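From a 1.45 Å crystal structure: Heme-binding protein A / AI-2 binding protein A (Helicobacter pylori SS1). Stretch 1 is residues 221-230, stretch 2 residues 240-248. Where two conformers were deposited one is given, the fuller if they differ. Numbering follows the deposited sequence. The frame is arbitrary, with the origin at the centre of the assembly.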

ATOM      1  N   LYS A 221     -13.234   8.855 -14.320  0.50  8.87           N
ATOM      2  CA  LYS A 221     -12.396   9.467 -13.318  0.50 10.76           C
ATOM      3  C   LYS A 221     -13.234  10.050 -12.188  0.50  9.97           C
ATOM      4  O   LYS A 221     -14.259  10.693 -12.446  0.50 10.70           O
ATOM      5  N   ASP A 222     -12.839   9.769 -10.945  1.00  9.36           N
ATOM      6  CA  ASP A 222     -13.467  10.304  -9.741  1.00  9.50           C
ATOM      7  C   ASP A 222     -14.919   9.883  -9.583  1.00  9.50           C
ATOM      8  O   ASP A 222     -15.663  10.448  -8.769  1.00 11.38           O
ATOM      9  N   GLU A 223     -15.387   8.883 -10.339  1.00  8.19           N
ATOM     10  CA  GLU A 223     -16.761   8.424 -10.284  1.00  8.75           C
ATOM     11  C   GLU A 223     -16.878   6.913 -10.084  1.00  7.67           C
ATOM     12  O   GLU A 223     -17.306   6.437  -9.034  1.00  6.78           O
ATOM     13  N   LYS A 224     -16.496   6.135 -11.091  1.00  6.42           N
ATOM     14  CA  LYS A 224     -16.598   4.684 -10.961  1.00  7.08           C
ATOM     15  C   LYS A 224     -15.688   3.969 -11.943  1.00  6.46           C
ATOM     16  O   LYS A 224     -15.345   4.490 -13.019  1.00  6.74           O
ATOM     17  N   ILE A 225     -15.276   2.751 -11.535  1.00  5.57           N
ATOM     18  CA  ILE A 225     -14.643   1.755 -12.396  1.00  5.23           C
ATOM     19  C   ILE A 225     -15.556   0.541 -12.428  1.00  5.24           C
ATOM     20  O   ILE A 225     -16.092   0.097 -11.371  1.00  5.82           O
ATOM     21  N   ILE A 226     -15.707  -0.050 -13.620  1.00  5.26           N
ATOM     22  CA  ILE A 226     -16.468  -1.273 -13.775  1.00  6.01           C
ATOM     23  C   ILE A 226     -15.534  -2.395 -14.178  1.00  5.68           C
ATOM     24  O   ILE A 226     -14.755  -2.236 -15.138  1.00  6.46           O
ATOM     25  N   LEU A 227     -15.572  -3.472 -13.402  1.00  5.75           N
ATOM     26  CA  LEU A 227     -14.843  -4.717 -13.639  1.00  5.89           C
ATOM     27  C   LEU A 227     -15.852  -5.794 -13.991  1.00  7.48           C
ATOM     28  O   LEU A 227     -16.887  -5.911 -13.316  1.00  7.70           O
ATOM     29  N   LEU A 228     -15.526  -6.641 -14.960  1.00  7.37           N
ATOM     30  CA  LEU A 228     -16.351  -7.785 -15.291  1.00  7.76           C
ATOM     31  C   LEU A 228     -15.630  -9.093 -15.026  1.00  6.92           C
ATOM     32  O   LEU A 228     -14.391  -9.152 -15.226  1.00  6.33           O
ATOM     33  N   LYS A 229     -16.357 -10.152 -14.695  1.00  6.78           N
ATOM     34  CA  LYS A 229     -15.728 -11.429 -14.551  1.00  6.98           C
ATOM     35  C   LYS A 229     -14.942 -11.841 -15.761  1.00  7.47           C
ATOM     36  O   LYS A 229     -15.418 -11.768 -16.878  1.00  8.18           O
ATOM     37  N   ASN A 230     -13.758 -12.378 -15.539  1.00  7.76           N
ATOM     38  CA  ASN A 230     -12.967 -13.018 -16.640  1.00  8.13           C
ATOM     39  C   ASN A 230     -13.329 -14.494 -16.629  1.00  8.79           C
ATOM     40  O   ASN A 230     -12.931 -15.275 -15.774  1.00  9.15           O
ATOM     41  N   LEU A 240     -18.665 -13.431  -8.541  1.00  6.11           N
ATOM     42  CA  LEU A 240     -19.416 -12.293  -9.023  1.00  6.05           C
ATOM     43  C   LEU A 240     -19.306 -12.102 -10.518  1.00  5.88           C
ATOM     44  O   LEU A 240     -18.238 -12.312 -11.128  1.00  6.58           O
ATOM     45  N   ASP A 241     -20.345 -11.592 -11.170  1.00  5.97           N
ATOM     46  CA  ASP A 241     -20.291 -11.256 -12.574  1.00  6.30           C
ATOM     47  C   ASP A 241     -19.654  -9.892 -12.830  1.00  5.79           C
ATOM     48  O   ASP A 241     -19.131  -9.653 -13.903  1.00  6.90           O
ATOM     49  N   LYS A 242     -19.829  -8.983 -11.895  1.00  5.38           N
ATOM     50  CA  LYS A 242     -19.466  -7.600 -12.095  1.00  5.84           C
ATOM     51  C   LYS A 242     -19.131  -6.960 -10.744  1.00  5.57           C
ATOM     52  O   LYS A 242     -19.776  -7.236  -9.752  1.00  6.57           O
ATOM     53  N   VAL A 243     -18.174  -6.036 -10.742  1.00  5.67           N
ATOM     54  CA  VAL A 243     -17.911  -5.191  -9.617  1.00  6.47           C
ATOM     55  C   VAL A 243     -17.890  -3.739 -10.093  1.00  5.71           C
ATOM     56  O   VAL A 243     -17.173  -3.398 -11.026  1.00  6.82           O
ATOM     57  N   VAL A 244     -18.679  -2.911  -9.427  1.00  5.72           N
ATOM     58  CA  VAL A 244     -18.664  -1.470  -9.635  1.00  6.19           C
ATOM     59  C   VAL A 244     -17.901  -0.895  -8.446  1.00  6.25           C
ATOM     60  O   VAL A 244     -18.343  -1.009  -7.304  1.00  7.30           O
ATOM     61  N   VAL A 245     -16.801  -0.213  -8.741  1.00  5.91           N
ATOM     62  CA  VAL A 245     -15.980   0.421  -7.722  1.00  5.73           C
ATOM     63  C   VAL A 245     -16.287   1.914  -7.808  1.00  4.99           C
ATOM     64  O   VAL A 245     -15.821   2.577  -8.747  1.00  5.45           O
ATOM     65  N   ARG A 246     -17.076   2.396  -6.839  1.00  5.44           N
ATOM     66  CA  ARG A 246     -17.487   3.783  -6.815  1.00  6.39           C
ATOM     67  C   ARG A 246     -16.596   4.612  -5.911  1.00  6.05           C
ATOM     68  O   ARG A 246     -16.138   4.200  -4.841  1.00  5.75           O
ATOM     69  N   THR A 247     -16.389   5.849  -6.346  1.00  5.43           N
ATOM     70  CA  THR A 247     -15.785   6.895  -5.531  1.00  6.21           C
ATOM     71  C   THR A 247     -16.834   7.825  -4.964  1.00  6.65           C
ATOM     72  O   THR A 247     -17.508   8.482  -5.738  1.00  7.34           O
ATOM     73  N   ILE A 248     -17.004   7.824  -3.649  1.00  6.15           N
ATOM     74  CA  ILE A 248     -17.964   8.698  -2.924  1.00  6.42           C
ATOM     75  C   ILE A 248     -17.113   9.318  -1.844  1.00  6.20           C
ATOM     76  O   ILE A 248     -16.804   8.722  -0.817  1.00  5.41           O
TER

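Strands 224-229 and 242-247 run antiparallel, and six backbone hydrogen bonds join them. I225 and V245 exchange two hydrogen bonds, I225 N to V245 O (2.8 Å) and V245 N to I225 O (2.7 Å); L227 and V243 do the same, L227 N to V243 O and V243 N to L227 O, both 2.9 Å. The ladder is closed by T247 N donating to E223 O and K229 N to D241 O, again 2.9 Å each. L240 O is the exception: it lies 3.4 Å from K229 CB, is buried by the contact and has no polar partner in the model.

The side chains of the bridged pairs divide between two faces. I225, L227, V243 and V245 share one, all buried, as suits side chains with nothing polar to satisfy. I225 (m, t) sets its CB 4.2 Å from V245 CB, L227 (m, t) its CB 4.3 Å from V243 CB, and L227 CD1 reaches diagonally to V245 CG2 at 4.5 Å. Both valines are t. Beyond the bridges, T247 (m) and K229 point toward the partner stretch; T247 CB lies 3.8 Å from D222 O, while the end of K229 leads away.

The other face carries K224, I226 and L228 (both m, t), K242, V244 (t) and R246 (chi1 m). I226 CG1 meets V244 CG2 at 4.4 Å, while K242, with all four chi angles t, lays its aliphatic chain alongside: its CG is 3.9 Å from L228 CD2, and its CE 4.1 Å from I226 CG2. A lysine can thus cover apolar neighbours with its methylenes.

Two waters extend the polar network. Water 1 donates to E223 O (2.8 Å), which thereby accepts a second hydrogen bond, and accepts from R246 NE (2.7 Å); R246 NH1 is satisfied elsewhere in the structure. Water 2 accepts from K229 NZ (3.1 Å) and donates to D241 OD1 (2.8 Å), so the extended, all-t lysine reaches the carboxylate through solvent.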

ATOM      1  CB  LYS A 221     -11.556  10.554 -14.000  0.50 13.65           C
ATOM      2  CG  LYS A 221     -10.335  11.043 -13.247  0.50 17.52           C
ATOM      3  CD  LYS A 221      -9.892  12.379 -13.825  0.50 19.33           C
ATOM      4  CE  LYS A 221      -9.232  13.233 -12.754  0.50 22.27           C
ATOM      5  NZ  LYS A 221      -8.062  13.930 -13.342  0.50 23.48           N
ATOM      6  CB  ASP A 222     -13.266  11.848  -9.633  1.00 10.62           C
ATOM      7  CG  ASP A 222     -11.816  12.229  -9.648  1.00 14.83           C
ATOM      8  OD1 ASP A 222     -11.028  11.459  -9.082  1.00 16.88           O
ATOM      9  OD2 ASP A 222     -11.424  13.257 -10.258  1.00 20.21           O
ATOM     10  CB  GLU A 223     -17.487   8.898 -11.544  1.00 12.25           C
ATOM     11  CG  GLU A 223     -18.950   8.554 -11.759  1.00 16.86           C
ATOM     12  CD  GLU A 223     -19.275   8.719 -13.253  1.00 23.47           C
ATOM     13  OE1 GLU A 223     -19.739   7.704 -13.852  1.00 19.60           O
ATOM     14  OE2 GLU A 223     -18.987   9.842 -13.784  1.00 22.47           O
ATOM     15  CB  LYS A 224     -18.031   4.166 -11.180  1.00  8.79           C
ATOM     16  CG  LYS A 224     -18.574   4.360 -12.589  1.00 10.32           C
ATOM     17  CD  LYS A 224     -20.032   3.990 -12.773  1.00 12.42           C
ATOM     18  CE  LYS A 224     -20.491   4.139 -14.207  1.00 14.42           C
ATOM     19  NZ  LYS A 224     -21.947   3.819 -14.169  1.00 16.25           N
ATOM     20  CB  ILE A 225     -13.288   1.379 -11.774  1.00  5.59           C
ATOM     21  CG1 ILE A 225     -12.361   2.594 -11.885  1.00  5.45           C
ATOM     22  CG2 ILE A 225     -12.725   0.131 -12.445  1.00  6.34           C
ATOM     23  CD1 ILE A 225     -11.265   2.561 -10.828  1.00  6.05           C
ATOM     24  CB  ILE A 226     -17.617  -1.143 -14.822  1.00  7.03           C
ATOM     25  CG1 ILE A 226     -18.640  -0.111 -14.344  1.00  8.33           C
ATOM     26  CG2 ILE A 226     -18.270  -2.488 -15.085  1.00  7.40           C
ATOM     27  CD1 ILE A 226     -19.736   0.194 -15.341  1.00 10.66           C
ATOM     28  CB  LEU A 227     -14.066  -5.176 -12.391  1.00  6.38           C
ATOM     29  CG  LEU A 227     -13.133  -4.099 -11.858  1.00  6.85           C
ATOM     30  CD1 LEU A 227     -12.521  -4.567 -10.521  1.00  8.23           C
ATOM     31  CD2 LEU A 227     -12.051  -3.673 -12.838  1.00  8.12           C
ATOM     32  CB  LEU A 228     -16.745  -7.644 -16.770  1.00  8.25           C
ATOM     33  CG  LEU A 228     -17.552  -6.414 -17.173  1.00 10.08           C
ATOM     34  CD1 LEU A 228     -17.716  -6.255 -18.669  1.00 11.22           C
ATOM     35  CD2 LEU A 228     -18.895  -6.507 -16.434  1.00 10.65           C
ATOM     36  CB  LYS A 229     -16.764 -12.475 -14.157  1.00  7.70           C
ATOM     37  CG  LYS A 229     -16.304 -13.922 -14.061  1.00  8.29           C
ATOM     38  CD  LYS A 229     -17.437 -14.769 -13.528  1.00  9.26           C
ATOM     39  CE  LYS A 229     -17.089 -16.222 -13.566  1.00  9.37           C
ATOM     40  NZ  LYS A 229     -18.037 -17.096 -12.823  1.00 10.30           N
ATOM     41  CB  ASN A 230     -11.480 -12.868 -16.349  1.00  8.52           C
ATOM     42  CG  ASN A 230     -10.618 -13.578 -17.377  1.00 10.47           C
ATOM     43  OD1 ASN A 230     -11.168 -14.022 -18.389  1.00 10.95           O
ATOM     44  ND2 ASN A 230      -9.337 -13.774 -17.063  1.00  9.39           N
ATOM     45  CB  LEU A 240     -18.893 -11.024  -8.328  1.00  5.69           C
ATOM     46  CG  LEU A 240     -19.209 -10.963  -6.842  1.00  6.16           C
ATOM     47  CD1 LEU A 240     -18.270  -9.992  -6.140  1.00  6.09           C
ATOM     48  CD2 LEU A 240     -20.668 -10.578  -6.563  1.00  6.13           C
ATOM     49  CB  ASP A 241     -21.727 -11.188 -13.176  1.00  6.34           C
ATOM     50  CG  ASP A 241     -22.435 -12.515 -13.079  1.00  7.39           C
ATOM     51  OD1 ASP A 241     -21.796 -13.526 -13.420  1.00  8.95           O
ATOM     52  OD2 ASP A 241     -23.535 -12.576 -12.455  1.00 10.01           O
ATOM     53  CB  LYS A 242     -20.637  -6.882 -12.810  1.00  7.47           C
ATOM     54  CG  LYS A 242     -20.518  -5.402 -13.018  1.00  9.03           C
ATOM     55  CD  LYS A 242     -21.707  -5.028 -13.935  1.00 13.64           C
ATOM     56  CE  LYS A 242     -22.083  -3.581 -13.881  1.00 18.46           C
ATOM     57  NZ  LYS A 242     -23.233  -3.395 -14.833  1.00 18.81           N
ATOM     58  CB  VAL A 243     -16.575  -5.518  -8.911  1.00  6.81           C
ATOM     59  CG1 VAL A 243     -16.362  -4.590  -7.715  1.00  6.94           C
ATOM     60  CG2 VAL A 243     -16.510  -6.989  -8.521  1.00  7.32           C
ATOM     61  CB  VAL A 244     -20.070  -0.893  -9.789  1.00  6.59           C
ATOM     62  CG1 VAL A 244     -19.987   0.566 -10.144  1.00  6.97           C
ATOM     63  CG2 VAL A 244     -20.878  -1.598 -10.839  1.00  7.57           C
ATOM     64  CB  VAL A 245     -14.476   0.141  -7.936  1.00  5.63           C
ATOM     65  CG1 VAL A 245     -13.627   0.853  -6.875  1.00  5.67           C
ATOM     66  CG2 VAL A 245     -14.215  -1.350  -7.913  1.00  6.15           C
ATOM     67  CB  ARG A 246     -18.919   3.881  -6.295  1.00  8.34           C
ATOM     68  CG  ARG A 246     -19.943   3.290  -7.268  1.00  8.59           C
ATOM     69  CD  ARG A 246     -21.417   3.626  -7.013  1.00 11.32           C
ATOM     70  NE  ARG A 246     -21.577   5.069  -6.967  1.00 12.29           N
ATOM     71  CZ  ARG A 246     -22.600   5.708  -6.391  1.00 14.75           C
ATOM     72  NH1 ARG A 246     -23.589   5.025  -5.879  1.00 13.37           N
ATOM     73  NH2 ARG A 246     -22.593   7.053  -6.333  1.00 14.87           N
ATOM     74  CB  THR A 247     -14.719   7.676  -6.303  1.00  6.54           C
ATOM     75  OG1 THR A 247     -13.664   6.795  -6.777  1.00  5.97           O
ATOM     76  CG2 THR A 247     -14.061   8.743  -5.436  1.00  6.52           C
ATOM     77  CB  ILE A 248     -19.082   7.857  -2.269  1.00  6.92           C
ATOM     78  CG1 ILE A 248     -19.846   7.120  -3.353  1.00  7.97           C
ATOM     79  CG2 ILE A 248     -20.024   8.749  -1.446  1.00  7.35           C
ATOM     80  CD1 ILE A 248     -20.960   6.233  -2.876  1.00  8.42           C
TER
HETATM   81  O   HOH W   1     -19.931   6.752  -8.238  1.00 27.68           O
HETATM   82  O   HOH W   2     -20.643 -15.653 -11.995  1.00 11.51           O